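Long-range contacts in 2',5'-phosphodiesterase 12 (Homo sapiens, PDB 4Z0V), which belongs to the endonuclease/exonuclease/phosphatase family, joining a DNase I-like sandwich of two beta sheets, with magnesium bound, to an N-terminal beta-rich domain: residues 204-208 / 263-269; 230-236 / 300-305; 293-299 / 351-355; 390-394 / 430-435. Residue numbers count along the deposited sequence, not the author numbering.

How the interactions relate
Following the chain, interaction 1 opens at 204-208 and closes at 263-269, bringing strand 201-207 of one sheet over strand 265-273 of the other. Interaction 2 starts within that loop, at 230-236, and closes beyond it at 300-305, so the two cross. They also touch: a probable hydrogen bond, L266 N to I230 O at 2.9 Å, joins neighbouring strands. Interaction 3 crosses interaction 2 in turn, opening at 293-299, before 300-305, and closing beyond it at 351-355; both use helix 295-316, and I300 packs on W352. Interaction 4 follows in series and again bridges the two sheets, through 390-394 and 430-435. Interactions 1 and 4 join sheet to sheet; 2 and 3 concern helix 295-316.

Interaction 1 of 4, residues 204-208 / 263-269; sequences VFRIK and SSVLQVS
Residues 204-207 and 265-269 are extended strands running antiparallel at 163°, their axes 8.2 Å apart at closest, a spacing of facing sheets. CA atoms match V204 with S269 (8.6 Å), R206 with Q267 (6.7 Å) and K208 with S263 (6.8 Å). K208, with phi/psi of -96/-89, leaves the strand. V204, R206 and K208 point inward, as do V265, Q267 and S269. Q267, t at chi1 and chi2, reaches across: its NE2 gives a weak 3.3 Å hydrogen bond to V204 O, while OE1 accepts from T215 and N285. R206 (t, p, p) packs its CG 4.1 Å from V265 CG2, then turns its guanidinium away to a salt bridge with D229. The long methylene chain of K208 suits this margin: CG lies 3.7 Å from V265 CG2 and CD 3.2 Å from S263 O. This is the sheet-on-sheet packing of a DNase I-like sandwich; its chemistry implies cohesion mainly by van der Waals contact, with the Q267 amide satisfied largely by neighbouring strands.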
loop_
_atom_site.group_PDB
_atom_site.type_symbol
_atom_site.label_atom_id
_atom_site.label_comp_id
_atom_site.label_asym_id
_atom_site.label_seq_id
_atom_site.Cartn_x
_atom_site.Cartn_y
_atom_site.Cartn_z
ATOM N N VAL A 204 0.033 7.702 -6.503
ATOM C CA VAL A 204 0.082 7.289 -7.911
ATOM C C VAL A 204 -0.321 5.803 -7.979
ATOM O O VAL A 204 -0.089 5.018 -7.040
ATOM C CB VAL A 204 1.448 7.587 -8.577
ATOM C CG1 VAL A 204 1.670 9.101 -8.703
ATOM C CG2 VAL A 204 2.604 6.927 -7.832
ATOM N N PHE A 205 -0.985 5.437 -9.074
ATOM C CA PHE A 205 -1.560 4.096 -9.228
ATOM C C PHE A 205 -1.100 3.457 -10.525
ATOM O O PHE A 205 -1.098 4.117 -11.567
ATOM C CB PHE A 205 -3.099 4.224 -9.191
ATOM C CG PHE A 205 -3.903 2.949 -9.306
ATOM C CD1 PHE A 205 -3.751 1.920 -8.376
ATOM C CD2 PHE A 205 -4.886 2.818 -10.280
ATOM C CE1 PHE A 205 -4.513 0.741 -8.472
ATOM C CE2 PHE A 205 -5.657 1.648 -10.371
ATOM C CZ PHE A 205 -5.470 0.617 -9.459
ATOM N N ARG A 206 -0.747 2.171 -10.462
ATOM C CA ARG A 206 -0.366 1.380 -11.639
ATOM C C ARG A 206 -1.207 0.107 -11.632
ATOM O O ARG A 206 -0.927 -0.805 -10.860
ATOM C CB ARG A 206 1.145 1.092 -11.641
ATOM C CG ARG A 206 1.639 0.083 -12.716
ATOM C CD ARG A 206 1.329 0.539 -14.139
ATOM N NE ARG A 206 1.880 1.871 -14.390
ATOM C CZ ARG A 206 1.705 2.576 -15.499
ATOM N NH1 ARG A 206 0.969 2.092 -16.497
ATOM N NH2 ARG A 206 2.254 3.778 -15.619
ATOM N N ILE A 207 -2.261 0.071 -12.455
ATOM C CA ILE A 207 -3.144 -1.089 -12.456
ATOM C C ILE A 207 -2.572 -2.204 -13.350
ATOM O O ILE A 207 -1.792 -1.915 -14.253
ATOM C CB ILE A 207 -4.596 -0.695 -12.877
ATOM C CG1 ILE A 207 -5.621 -1.737 -12.357
ATOM C CG2 ILE A 207 -4.727 -0.443 -14.403
ATOM C CD1 ILE A 207 -7.004 -1.342 -12.428
ATOM N N LYS A 208 -2.915 -3.469 -13.050
ATOM C CA LYS A 208 -2.599 -4.612 -13.908
ATOM C C LYS A 208 -3.888 -4.831 -14.739
ATOM O O LYS A 208 -4.098 -4.134 -15.736
ATOM C CB LYS A 208 -2.214 -5.826 -13.076
ATOM C CG LYS A 208 -0.762 -5.948 -12.714
ATOM C CD LYS A 208 -0.386 -7.405 -12.427
ATOM C CE LYS A 208 -1.048 -8.006 -11.207
ATOM N NZ LYS A 208 -0.309 -9.204 -10.722
ATOM N N SER A 263 1.824 -11.045 -15.967
ATOM C CA SER A 263 1.326 -9.685 -16.032
ATOM C C SER A 263 1.959 -8.778 -14.958
ATOM O O SER A 263 1.665 -7.586 -14.937
ATOM C CB SER A 263 -0.188 -9.694 -15.867
ATOM O OG SER A 263 -0.512 -10.208 -14.587
ATOM N N SER A 264 2.823 -9.344 -14.094
ATOM C CA SER A 264 3.449 -8.625 -12.965
ATOM C C SER A 264 4.107 -7.302 -13.422
ATOM O O SER A 264 4.759 -7.221 -14.479
ATOM C CB SER A 264 4.454 -9.506 -12.235
ATOM O OG SER A 264 4.056 -10.871 -12.216
ATOM N N VAL A 265 3.898 -6.270 -12.595
ATOM C CA VAL A 265 4.365 -4.925 -12.834
ATOM C C VAL A 265 5.250 -4.443 -11.675
ATOM O O VAL A 265 5.248 -4.990 -10.553
ATOM C CB VAL A 265 3.169 -3.941 -13.086
ATOM C CG1 VAL A 265 2.405 -4.305 -14.379
ATOM C CG2 VAL A 265 2.221 -3.903 -11.881
ATOM N N LEU A 266 6.036 -3.423 -11.994
ATOM C CA LEU A 266 6.938 -2.729 -11.079
ATOM C C LEU A 266 6.640 -1.254 -11.139
ATOM O O LEU A 266 6.690 -0.648 -12.209
ATOM C CB LEU A 266 8.399 -2.979 -11.498
ATOM C CG LEU A 266 9.452 -2.240 -10.632
ATOM C CD1 LEU A 266 9.439 -2.760 -9.181
ATOM C CD2 LEU A 266 10.838 -2.382 -11.239
ATOM N N GLN A 267 6.339 -0.672 -10.008
ATOM C CA GLN A 267 6.059 0.761 -9.939
ATOM C C GLN A 267 7.312 1.439 -9.406
ATOM O O GLN A 267 7.912 0.970 -8.426
ATOM C CB GLN A 267 4.848 0.960 -9.029
ATOM C CG GLN A 267 4.467 2.405 -8.733
ATOM C CD GLN A 267 3.187 2.425 -7.918
ATOM O OE1 GLN A 267 3.113 1.857 -6.811
ATOM N NE2 GLN A 267 2.146 3.025 -8.485
ATOM N N VAL A 268 7.756 2.500 -10.069
ATOM C CA VAL A 268 8.954 3.189 -9.636
ATOM C C VAL A 268 8.645 4.674 -9.634
ATOM O O VAL A 268 8.228 5.221 -10.668
ATOM C CB VAL A 268 10.212 2.871 -10.480
ATOM C CG1 VAL A 268 11.409 3.687 -9.996
ATOM C CG2 VAL A 268 10.558 1.373 -10.477
ATOM N N SER A 269 8.920 5.311 -8.508
ATOM C CA SER A 269 8.694 6.755 -8.350
ATOM C C SER A 269 9.930 7.399 -7.747
ATOM O O SER A 269 10.407 6.938 -6.706
ATOM C CB SER A 269 7.489 6.989 -7.441
ATOM O OG SER A 269 6.385 6.176 -7.816
#

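Interaction 2 of 4, residues 230-236 / 300-305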
loop_
_atom_site.group_PDB
_atom_site.type_symbol
_atom_site.label_atom_id
_atom_site.label_comp_id
_atom_site.label_asym_id
_atom_site.label_seq_id
_atom_site.Cartn_x
_atom_site.Cartn_y
_atom_site.Cartn_z
ATOM N N ILE A 230 7.153 -0.224 -15.065
ATOM C CA ILE A 230 7.301 -1.188 -16.161
ATOM C C ILE A 230 6.455 -2.418 -15.915
ATOM O O ILE A 230 6.098 -2.716 -14.774
ATOM C CB ILE A 230 8.782 -1.639 -16.395
ATOM C CG1 ILE A 230 9.411 -2.277 -15.112
ATOM C CG2 ILE A 230 9.674 -0.509 -16.981
ATOM C CD1 ILE A 230 10.720 -3.170 -15.359
ATOM N N SER A 231 6.183 -3.164 -17.005
ATOM C CA SER A 231 5.715 -4.536 -16.957
ATOM C C SER A 231 6.987 -5.365 -17.118
ATOM O O SER A 231 7.773 -5.041 -18.012
ATOM C CB SER A 231 4.714 -4.824 -18.071
ATOM O OG SER A 231 3.493 -4.159 -17.780
ATOM N N PHE A 232 7.254 -6.361 -16.253
ATOM C CA PHE A 232 8.493 -7.145 -16.408
ATOM C C PHE A 232 8.589 -7.819 -17.782
ATOM O O PHE A 232 9.665 -7.808 -18.353
ATOM C CB PHE A 232 8.665 -8.225 -15.321
ATOM C CG PHE A 232 8.750 -7.689 -13.901
ATOM C CD1 PHE A 232 9.799 -6.859 -13.511
ATOM C CD2 PHE A 232 7.787 -8.019 -12.958
ATOM C CE1 PHE A 232 9.861 -6.354 -12.205
ATOM C CE2 PHE A 232 7.846 -7.507 -11.659
ATOM C CZ PHE A 232 8.889 -6.694 -11.288
ATOM N N TYR A 233 7.482 -8.360 -18.327
ATOM C CA TYR A 233 7.571 -9.083 -19.607
ATOM C C TYR A 233 7.992 -8.134 -20.743
ATOM O O TYR A 233 8.782 -8.510 -21.600
ATOM C CB TYR A 233 6.233 -9.790 -19.937
ATOM C CG TYR A 233 5.160 -8.880 -20.489
ATOM C CD1 TYR A 233 4.221 -8.287 -19.651
ATOM C CD2 TYR A 233 5.068 -8.627 -21.857
ATOM C CE1 TYR A 233 3.241 -7.428 -20.156
ATOM C CE2 TYR A 233 4.097 -7.769 -22.370
ATOM C CZ TYR A 233 3.197 -7.157 -21.513
ATOM O OH TYR A 233 2.237 -6.317 -22.018
ATOM N N GLU A 234 7.486 -6.903 -20.719
ATOM C CA GLU A 234 7.770 -5.905 -21.754
ATOM C C GLU A 234 9.223 -5.476 -21.686
ATOM O O GLU A 234 9.910 -5.458 -22.713
ATOM C CB GLU A 234 6.851 -4.708 -21.536
ATOM C CG GLU A 234 6.537 -3.921 -22.787
ATOM C CD GLU A 234 5.315 -3.046 -22.601
ATOM O OE1 GLU A 234 5.185 -2.431 -21.518
ATOM O OE2 GLU A 234 4.464 -3.011 -23.520
ATOM N N ALA A 235 9.709 -5.152 -20.465
ATOM C CA ALA A 235 11.093 -4.749 -20.269
ATOM C C ALA A 235 12.051 -5.861 -20.685
ATOM O O ALA A 235 12.995 -5.588 -21.417
ATOM C CB ALA A 235 11.331 -4.372 -18.815
ATOM N N LEU A 236 11.792 -7.109 -20.249
ATOM C CA LEU A 236 12.687 -8.231 -20.545
ATOM C C LEU A 236 12.750 -8.552 -22.051
ATOM O O LEU A 236 13.846 -8.807 -22.579
ATOM C CB LEU A 236 12.276 -9.486 -19.757
ATOM C CG LEU A 236 13.115 -10.764 -19.999
ATOM C CD1 LEU A 236 14.606 -10.553 -19.622
ATOM C CD2 LEU A 236 12.541 -11.922 -19.226
ATOM N N ILE A 300 13.803 -14.325 -11.891
ATOM C CA ILE A 300 13.993 -13.585 -13.146
ATOM C C ILE A 300 13.303 -12.228 -13.026
ATOM O O ILE A 300 13.891 -11.216 -13.422
ATOM C CB ILE A 300 13.565 -14.395 -14.392
ATOM C CG1 ILE A 300 14.570 -15.573 -14.618
ATOM C CG2 ILE A 300 13.513 -13.502 -15.656
ATOM C CD1 ILE A 300 13.982 -16.693 -15.274
ATOM N N GLN A 301 12.106 -12.188 -12.416
ATOM C CA GLN A 301 11.419 -10.892 -12.231
ATOM C C GLN A 301 12.262 -9.937 -11.360
ATOM O O GLN A 301 12.420 -8.751 -11.706
ATOM C CB GLN A 301 10.025 -11.086 -11.625
ATOM C CG GLN A 301 9.066 -11.765 -12.563
ATOM C CD GLN A 301 7.651 -11.859 -12.050
ATOM O OE1 GLN A 301 7.402 -12.000 -10.840
ATOM N NE2 GLN A 301 6.696 -11.956 -12.982
ATOM N N MET A 302 12.850 -10.467 -10.275
ATOM C CA MET A 302 13.712 -9.683 -9.386
ATOM C C MET A 302 14.966 -9.189 -10.137
ATOM O O MET A 302 15.363 -8.037 -9.955
ATOM C CB MET A 302 14.085 -10.501 -8.127
ATOM C CG MET A 302 15.023 -9.773 -7.139
ATOM S SD MET A 302 14.431 -8.142 -6.586
ATOM C CE MET A 302 12.893 -8.507 -6.058
ATOM N N ALA A 303 15.562 -10.027 -10.997
ATOM C CA ALA A 303 16.748 -9.629 -11.775
ATOM C C ALA A 303 16.404 -8.449 -12.725
ATOM O O ALA A 303 17.186 -7.492 -12.826
ATOM C CB ALA A 303 17.261 -10.820 -12.574
ATOM N N VAL A 304 15.210 -8.495 -13.355
ATOM C CA VAL A 304 14.724 -7.399 -14.228
ATOM C C VAL A 304 14.519 -6.153 -13.351
ATOM O O VAL A 304 14.924 -5.044 -13.739
ATOM C CB VAL A 304 13.411 -7.763 -14.971
ATOM C CG1 VAL A 304 12.828 -6.548 -15.724
ATOM C CG2 VAL A 304 13.602 -8.939 -15.929
ATOM N N ALA A 305 13.822 -6.335 -12.213
ATOM C CA ALA A 305 13.510 -5.204 -11.315
ATOM C C ALA A 305 14.772 -4.499 -10.879
ATOM O O ALA A 305 14.840 -3.277 -10.957
ATOM C CB ALA A 305 12.725 -5.680 -10.083
#
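F232 fills the space between the two helices. With chi1 in m, one face of its ring is covered by Q301, whose CB stands 4.2 Å from the ring centroid and 16° off the normal, a CH-pi contact. V304 CG1 meets the ring edge at CD1 (3.8 Å), and A305 CB, small enough to admit the ring, lies 3.6 Å from F232 CE1. Q301, in m then t, lays its aliphatic part along the phenyl group and carries its amide to S264 and the backbone of Y289. Helix 232-236 and helix 300-305 cross at 66°, with axes 10.1 Å apart at closest. Within the alpha/beta sandwich of this family, helix 295-316 lies against the sheet that holds strand 265-273, where L266 touches F232 and A305. V304, chi1 t, spreads its branches: CG1 reaches I230 CD1 (4.0 Å) and A235 CB (4.1 Å), while CG2 faces L236 CB at 4.1 Å. L236, in t then p, extends CD2 to within 4.0 Å of I300 CG2.

Interaction 3 of 4, residues 293-299 / 351-355; sequences KGGYIRL and DWASN
W352 lays its indole against L299: CD1 of L299 sits 3.9 Å from the six-membered ring's centroid, 8° off its normal, a CH-pi contact, and L299 CB is 3.7 Å from W352 CH2. The CA-to-CB bond of W352 (chi1 m, chi2 120°) points away, but the ring comes nearer; NE1 bonds P346 O. The nearest CA atoms are K293 and N355 (5.0 Å), G295 and D351 (5.2 Å), and Y296 and W352 (5.0 Å). G294 is the N-cap residue of helix 295-316; residues 351-352 are 3-10. S354, chi1 p, donates from OG to K293 O (2.7 Å) and accepts from Y296 N (3.0 Å, 160°). Glycine suits position 295, since a CB would come within 3.2 Å of S354 CB. One water donates to G295 O and D351 OD2, 2.9 Å from each; OD2 also accepts from G335 N. First-turn NH groups lack acceptors in their own helix; S354 supplies one to Y296 N, seating the start of helix 295-316 on the loop between strands 344-345 and 365-366 of the DNase I-like fold.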
loop_
_atom_site.group_PDB
_atom_site.type_symbol
_atom_site.label_atom_id
_atom_site.label_comp_id
_atom_site.label_asym_id
_atom_site.label_seq_id
_atom_site.Cartn_x
_atom_site.Cartn_y
_atom_site.Cartn_z
ATOM N N LYS A 293 5.211 -22.827 -6.945
ATOM C CA LYS A 293 6.279 -23.439 -7.739
ATOM C C LYS A 293 7.000 -22.417 -8.663
ATOM O O LYS A 293 7.869 -22.805 -9.458
ATOM C CB LYS A 293 5.722 -24.610 -8.595
ATOM C CG LYS A 293 4.937 -25.680 -7.817
ATOM C CD LYS A 293 5.839 -26.601 -7.001
ATOM C CE LYS A 293 5.041 -27.506 -6.095
ATOM N NZ LYS A 293 5.702 -27.675 -4.772
ATOM N N GLY A 294 6.670 -21.137 -8.515
ATOM C CA GLY A 294 7.230 -20.077 -9.353
ATOM C C GLY A 294 8.518 -19.434 -8.892
ATOM O O GLY A 294 8.773 -18.287 -9.252
ATOM N N GLY A 295 9.339 -20.162 -8.120
ATOM C CA GLY A 295 10.612 -19.642 -7.615
ATOM C C GLY A 295 11.518 -19.090 -8.707
ATOM O O GLY A 295 12.087 -17.998 -8.548
ATOM N N TYR A 296 11.650 -19.824 -9.850
ATOM C CA TYR A 296 12.544 -19.345 -10.916
ATOM C C TYR A 296 11.973 -18.078 -11.562
ATOM O O TYR A 296 12.732 -17.238 -12.034
ATOM C CB TYR A 296 12.834 -20.426 -11.992
ATOM C CG TYR A 296 11.713 -20.681 -12.982
ATOM C CD1 TYR A 296 11.599 -19.926 -14.147
ATOM C CD2 TYR A 296 10.809 -21.718 -12.788
ATOM C CE1 TYR A 296 10.583 -20.170 -15.071
ATOM C CE2 TYR A 296 9.779 -21.962 -13.699
ATOM C CZ TYR A 296 9.676 -21.190 -14.843
ATOM O OH TYR A 296 8.677 -21.444 -15.753
ATOM N N ILE A 297 10.640 -17.983 -11.631
ATOM C CA ILE A 297 9.967 -16.819 -12.240
ATOM C C ILE A 297 10.265 -15.582 -11.390
ATOM O O ILE A 297 10.609 -14.543 -11.941
ATOM C CB ILE A 297 8.458 -17.060 -12.408
ATOM C CG1 ILE A 297 8.213 -18.150 -13.491
ATOM C CG2 ILE A 297 7.725 -15.733 -12.783
ATOM C CD1 ILE A 297 6.846 -18.710 -13.547
ATOM N N ARG A 298 10.158 -15.713 -10.053
ATOM C CA ARG A 298 10.402 -14.606 -9.130
ATOM C C ARG A 298 11.872 -14.170 -9.187
ATOM O O ARG A 298 12.154 -12.972 -9.118
ATOM C CB ARG A 298 9.961 -15.000 -7.715
ATOM C CG ARG A 298 8.426 -15.063 -7.641
ATOM C CD ARG A 298 7.968 -15.308 -6.215
ATOM N NE ARG A 298 8.126 -16.713 -5.819
ATOM C CZ ARG A 298 7.213 -17.654 -6.038
ATOM N NH1 ARG A 298 7.412 -18.895 -5.602
ATOM N NH2 ARG A 298 6.097 -17.364 -6.690
ATOM N N LEU A 299 12.799 -15.120 -9.370
ATOM C CA LEU A 299 14.213 -14.782 -9.527
ATOM C C LEU A 299 14.423 -13.924 -10.775
ATOM O O LEU A 299 15.141 -12.911 -10.724
ATOM C CB LEU A 299 15.055 -16.065 -9.620
ATOM C CG LEU A 299 15.576 -16.552 -8.272
ATOM C CD1 LEU A 299 15.932 -18.059 -8.322
ATOM C CD2 LEU A 299 16.820 -15.719 -7.850
ATOM N N ASP A 351 16.012 -23.465 -6.854
ATOM C CA ASP A 351 14.858 -22.714 -7.363
ATOM C C ASP A 351 14.890 -22.576 -8.896
ATOM O O ASP A 351 13.853 -22.284 -9.479
ATOM C CB ASP A 351 14.727 -21.335 -6.683
ATOM C CG ASP A 351 14.164 -21.420 -5.277
ATOM O OD1 ASP A 351 13.870 -22.553 -4.813
ATOM O OD2 ASP A 351 13.951 -20.366 -4.663
ATOM N N TRP A 352 16.041 -22.839 -9.550
ATOM C CA TRP A 352 16.112 -22.799 -11.013
ATOM C C TRP A 352 15.307 -23.929 -11.659
ATOM O O TRP A 352 15.057 -23.884 -12.864
ATOM C CB TRP A 352 17.556 -22.807 -11.503
ATOM C CG TRP A 352 18.291 -21.555 -11.120
ATOM C CD1 TRP A 352 19.410 -21.470 -10.349
ATOM C CD2 TRP A 352 17.949 -20.201 -11.483
ATOM N NE1 TRP A 352 19.806 -20.158 -10.229
ATOM C CE2 TRP A 352 18.917 -19.357 -10.897
ATOM C CE3 TRP A 352 16.889 -19.619 -12.206
ATOM C CZ2 TRP A 352 18.878 -17.962 -11.035
ATOM C CZ3 TRP A 352 16.840 -18.232 -12.328
ATOM C CH2 TRP A 352 17.818 -17.422 -11.739
ATOM N N ALA A 353 14.873 -24.915 -10.856
ATOM C CA ALA A 353 14.021 -26.007 -11.341
ATOM C C ALA A 353 12.798 -26.125 -10.421
ATOM O O ALA A 353 12.294 -27.225 -10.189
ATOM C CB ALA A 353 14.817 -27.314 -11.403
ATOM N N SER A 354 12.285 -24.955 -9.928
ATOM C CA SER A 354 11.154 -24.875 -8.992
ATOM C C SER A 354 9.848 -25.476 -9.542
ATOM O O SER A 354 9.006 -25.893 -8.745
ATOM C CB SER A 354 10.904 -23.432 -8.561
ATOM O OG SER A 354 10.569 -22.622 -9.676
ATOM N N ASN A 355 9.660 -25.492 -10.864
ATOM C CA ASN A 355 8.445 -26.060 -11.468
ATOM C C ASN A 355 8.728 -27.306 -12.358
ATOM O O ASN A 355 7.958 -27.605 -13.269
ATOM C CB ASN A 355 7.682 -25.010 -12.277
ATOM C CG ASN A 355 6.217 -25.373 -12.465
ATOM O OD1 ASN A 355 5.619 -26.092 -11.659
ATOM N ND2 ASN A 355 5.621 -24.927 -13.559
HETATM O O HOH W 1 12.988 -17.915 -5.823
#

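Interaction 4 of 4, residues 390-394 / 430-435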
loop_
_atom_site.group_PDB
_atom_site.type_symbol
_atom_site.label_atom_id
_atom_site.label_comp_id
_atom_site.label_asym_id
_atom_site.label_seq_id
_atom_site.Cartn_x
_atom_site.Cartn_y
_atom_site.Cartn_z
ATOM N N CYS A 390 6.371 -15.508 5.530
ATOM C CA CYS A 390 6.873 -14.140 5.405
ATOM C C CYS A 390 7.056 -13.913 3.926
ATOM O O CYS A 390 7.968 -14.511 3.348
ATOM C CB CYS A 390 8.180 -13.983 6.171
ATOM S SG CYS A 390 9.005 -12.412 5.860
ATOM N N LEU A 391 6.181 -13.096 3.296
ATOM C CA LEU A 391 6.193 -12.882 1.844
ATOM C C LEU A 391 6.511 -11.451 1.451
ATOM O O LEU A 391 6.820 -11.198 0.281
ATOM C CB LEU A 391 4.791 -13.219 1.278
ATOM C CG LEU A 391 4.284 -14.673 1.502
ATOM C CD1 LEU A 391 2.915 -14.854 0.911
ATOM C CD2 LEU A 391 5.266 -15.718 0.975
ATOM N N ASP A 392 6.362 -10.525 2.400
ATOM C CA ASP A 392 6.479 -9.064 2.191
ATOM C C ASP A 392 7.735 -8.507 2.779
ATOM O O ASP A 392 8.155 -8.930 3.864
ATOM C CB ASP A 392 5.280 -8.346 2.843
ATOM C CG ASP A 392 3.952 -8.867 2.328
ATOM O OD1 ASP A 392 3.517 -8.411 1.250
ATOM O OD2 ASP A 392 3.398 -9.813 2.947
ATOM N N TYR A 393 8.343 -7.529 2.083
ATOM C CA TYR A 393 9.572 -6.914 2.589
ATOM C C TYR A 393 9.650 -5.441 2.273
ATOM O O TYR A 393 9.070 -4.986 1.285
ATOM C CB TYR A 393 10.812 -7.594 1.989
ATOM C CG TYR A 393 10.862 -9.096 2.184
ATOM C CD1 TYR A 393 11.402 -9.651 3.342
ATOM C CD2 TYR A 393 10.362 -9.960 1.215
ATOM C CE1 TYR A 393 11.402 -11.034 3.550
ATOM C CE2 TYR A 393 10.342 -11.341 1.415
ATOM C CZ TYR A 393 10.884 -11.873 2.576
ATOM O OH TYR A 393 10.848 -13.233 2.776
ATOM N N ILE A 394 10.391 -4.696 3.102
ATOM C CA ILE A 394 10.774 -3.316 2.808
ATOM C C ILE A 394 12.288 -3.407 2.650
ATOM O O ILE A 394 12.969 -3.526 3.660
ATOM C CB ILE A 394 10.341 -2.280 3.862
ATOM C CG1 ILE A 394 8.786 -2.184 3.937
ATOM C CG2 ILE A 394 10.968 -0.892 3.545
ATOM C CD1 ILE A 394 8.273 -1.464 5.242
ATOM N N HIS A 430 -2.843 -10.261 4.547
ATOM C CA HIS A 430 -1.459 -9.876 4.838
ATOM C C HIS A 430 -1.424 -8.903 6.004
ATOM O O HIS A 430 -2.444 -8.321 6.359
ATOM C CB HIS A 430 -0.792 -9.232 3.615
ATOM C CG HIS A 430 -0.490 -10.178 2.499
ATOM N ND1 HIS A 430 0.821 -10.506 2.166
ATOM C CD2 HIS A 430 -1.326 -10.782 1.631
ATOM C CE1 HIS A 430 0.737 -11.328 1.126
ATOM N NE2 HIS A 430 -0.536 -11.527 0.767
ATOM N N ILE A 431 -0.237 -8.698 6.575
ATOM C CA ILE A 431 -0.003 -7.768 7.674
ATOM C C ILE A 431 0.893 -6.658 7.158
ATOM O O ILE A 431 1.925 -6.947 6.544
ATOM C CB ILE A 431 0.626 -8.528 8.854
ATOM C CG1 ILE A 431 -0.288 -9.686 9.326
ATOM C CG2 ILE A 431 0.978 -7.567 9.987
ATOM C CD1 ILE A 431 0.400 -10.662 10.344
ATOM N N ALA A 432 0.516 -5.399 7.405
ATOM C CA ALA A 432 1.305 -4.257 6.977
ATOM C C ALA A 432 2.657 -4.250 7.622
ATOM O O ALA A 432 2.783 -4.542 8.832
ATOM C CB ALA A 432 0.585 -2.948 7.331
ATOM N N LEU A 433 3.679 -3.957 6.819
ATOM C CA LEU A 433 5.034 -3.728 7.361
ATOM C C LEU A 433 5.215 -2.259 7.543
ATOM O O LEU A 433 4.870 -1.497 6.651
ATOM C CB LEU A 433 6.125 -4.257 6.438
ATOM C CG LEU A 433 6.175 -5.735 6.199
ATOM C CD1 LEU A 433 7.315 -6.026 5.269
ATOM C CD2 LEU A 433 6.332 -6.513 7.514
ATOM N N VAL A 434 5.689 -1.830 8.712
ATOM C CA VAL A 434 5.887 -0.394 8.989
ATOM C C VAL A 434 7.224 -0.235 9.680
ATOM O O VAL A 434 7.486 -0.930 10.670
ATOM C CB VAL A 434 4.750 0.199 9.869
ATOM C CG1 VAL A 434 4.847 1.736 9.951
ATOM C CG2 VAL A 434 3.368 -0.234 9.390
ATOM N N CYS A 435 8.070 0.676 9.194
ATOM C CA CYS A 435 9.365 0.913 9.851
ATOM C C CYS A 435 9.767 2.358 9.684
ATOM O O CYS A 435 9.398 2.997 8.690
ATOM C CB CYS A 435 10.429 -0.009 9.284
ATOM S SG CYS A 435 10.751 0.282 7.541
#
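The polar link is a histidine-carboxylate hydrogen bond: H430 ND1 donates to D392 OD2 at 2.8 Å and 162°, the carboxylate lying at the edge of the imidazole, near its plane. Aspartate suits the place because its short side chain, chi1 m, holds a fixed acceptor, and its OD2 is further engaged by the hydroxyl of T381. H430 closes the Ser-Asp-His signature of the endonuclease/exonuclease/phosphatase family, in which a histidine-aspartate pair of this kind recurs. Its side chain is about 4 Å, nearest atoms, from the bound magnesium ion, consistent with a place in the metal-binding pocket. The strands behind it belong to different sheets of the sandwich: 392-394 and 433-435 run nearly parallel, 18° apart, with axes 7.8 Å apart at closest. The apolar contacts are those of I394, in m then t, whose CD1 meets L433 CB (3.7 Å) and C435 SG (3.8 Å): isoleucine's long arm spans the space between the sheets to reach leucine and a cysteine sulfur, all buried. Van der Waals contacts with backbone and imidazole complete the set: L433 CD1 is 3.3 Å from D392 O and 3.6 Å from Y393 CA, and L391 CD1 is 4.2 Å from H430 CE1.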